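Local coordinates for acetyl transferase (Salmonella typhimurium, PDB 1S7L), which transfers an acetyl group from acetyl-coenzyme A to the N-terminal alpha-amino group of ribosomal protein L7/L12, as a GNAT-family enzyme, at the interface of chains A and B. Residues are numbered along the deposited sequence; one frame, centred on the assembly and turned at random. Chains: chain A/B, acetyl transferase.

The interface of chains A and B. Residues chain A 43, 162-164, 169; chain B 91, 93-94, 132.
The side-chain carbonyl oxygen OD1 of B:Asn94 takes the backbone N-H of A:Tyr164, with N 2.5 Å away across the contact between the chains, and also contacts water 2, at 2.9 Å from OD1. The N-H points almost straight at OD1 (170° at the hydrogen) but comes in tilted 24° from the carbonyl plane. Water 2 also meets the backbone O of A:Tyr164, 2.6 Å away, so the asparagine reads both polar backbone groups of this residue, one directly and one through water. The other end of the amide is held from its own chain: ND2 of B:Asn94 donates to the carboxylate OE1 of B:Glu91 at 2.9 Å, meeting it from above the carboxylate plane. These partners support this orientation of the amide and would hold its rotation. The same OE1 binds water 1, which passes on to the backbone O of A:Ala162. The branches of B:Ile93 pack against the carboxylate of A:Asp43, with CG2 3.6 Å from OD2; the side chains of B:Ile93 and A:Tyr164 cross at about a right angle, CG2 lying near CB. With CG anti to the backbone N (chi1 -171°), A:Tyr164 lays its ring edge CD1 over the A:Tyr169 face. The methyl CB of A:Ala162 sits over one face of the B:Arg132 guanidinium, towards its rim. Together strand 162-164 and the partner's loop after strand 89-91, with B:Arg132 from strand 132-138, make a water-bridged patch that, with its two-fold twin, helps join the subunits in what may be the working dimer.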
# COMPACT_ATOMS: atom_id res chain seq x y z
N ASP A 43 5.89 13.45 -3.02
CA ASP A 43 4.71 14.25 -3.16
C ASP A 43 4.51 15.26 -2.03
O ASP A 43 4.08 16.40 -2.26
CB ASP A 43 3.47 13.34 -3.28
CG ASP A 43 2.20 14.13 -3.63
OD1 ASP A 43 1.84 15.06 -2.89
OD2 ASP A 43 1.55 13.84 -4.66
N ALA A 162 1.79 4.69 -12.06
CA ALA A 162 1.33 4.54 -10.71
C ALA A 162 1.40 5.78 -9.86
O ALA A 162 0.61 5.89 -8.96
CB ALA A 162 2.09 3.37 -10.02
N GLU A 163 2.32 6.72 -10.10
CA GLU A 163 2.34 7.92 -9.24
C GLU A 163 2.15 9.27 -9.97
O GLU A 163 2.72 9.51 -11.04
CB GLU A 163 3.63 8.01 -8.44
CG GLU A 163 3.81 6.94 -7.39
CD GLU A 163 5.15 7.05 -6.66
OE1 GLU A 163 5.81 8.11 -6.82
OE2 GLU A 163 5.53 6.08 -5.94
N TYR A 164 1.32 10.12 -9.39
CA TYR A 164 1.13 11.43 -9.97
C TYR A 164 2.09 12.37 -9.24
O TYR A 164 1.88 12.62 -8.05
CB TYR A 164 -0.29 11.95 -9.78
CG TYR A 164 -0.50 13.21 -10.58
CD1 TYR A 164 -0.48 13.17 -11.97
CD2 TYR A 164 -0.66 14.44 -9.95
CE1 TYR A 164 -0.61 14.33 -12.71
CE2 TYR A 164 -0.80 15.60 -10.67
CZ TYR A 164 -0.78 15.54 -12.05
OH TYR A 164 -0.95 16.71 -12.79
N TYR A 169 1.86 11.52 -14.71
CA TYR A 169 1.88 10.18 -14.13
C TYR A 169 3.16 9.49 -14.46
O TYR A 169 3.64 9.52 -15.60
CB TYR A 169 0.73 9.29 -14.63
CG TYR A 169 -0.64 9.78 -14.24
CD1 TYR A 169 -1.14 9.56 -12.99
CD2 TYR A 169 -1.42 10.49 -15.15
CE1 TYR A 169 -2.37 10.07 -12.63
CE2 TYR A 169 -2.66 11.00 -14.80
CZ TYR A 169 -3.14 10.78 -13.56
OH TYR A 169 -4.35 11.37 -13.22
N GLU B 91 -6.05 5.87 -3.82
CA GLU B 91 -5.02 6.90 -3.69
C GLU B 91 -5.52 8.01 -4.62
O GLU B 91 -5.16 8.04 -5.79
CB GLU B 91 -3.66 6.38 -4.17
CG GLU B 91 -2.99 5.33 -3.29
CD GLU B 91 -1.88 4.63 -4.01
OE1 GLU B 91 -1.52 5.06 -5.12
OE2 GLU B 91 -1.37 3.62 -3.50
N ILE B 93 -4.75 11.12 -5.26
CA ILE B 93 -3.77 11.86 -6.04
C ILE B 93 -3.31 11.04 -7.22
O ILE B 93 -3.03 11.59 -8.27
CB ILE B 93 -2.49 12.24 -5.26
CG1 ILE B 93 -2.85 12.93 -3.94
CG2 ILE B 93 -1.61 13.18 -6.14
CD1 ILE B 93 -1.60 13.11 -2.93
N ASN B 94 -3.16 9.73 -7.05
CA ASN B 94 -2.74 8.95 -8.21
C ASN B 94 -3.87 8.40 -9.08
O ASN B 94 -3.61 7.88 -10.16
CB ASN B 94 -1.82 7.81 -7.80
CG ASN B 94 -0.65 8.29 -6.96
OD1 ASN B 94 0.09 9.21 -7.36
ND2 ASN B 94 -0.46 7.68 -5.82
N ARG B 132 -6.48 3.81 -12.70
CA ARG B 132 -5.56 2.72 -12.49
C ARG B 132 -6.13 1.77 -11.43
O ARG B 132 -6.29 2.15 -10.28
CB ARG B 132 -4.17 3.23 -12.04
CG ARG B 132 -3.12 2.09 -11.80
CD ARG B 132 -1.70 2.59 -11.34
NE ARG B 132 -1.05 1.56 -10.54
CZ ARG B 132 -0.45 0.48 -11.03
NH1 ARG B 132 -0.33 0.32 -12.33
NH2 ARG B 132 0.07 -0.45 -10.22
O HOH W 1 -0.08 4.04 -7.25
O HOH W 2 2.05 10.86 -6.09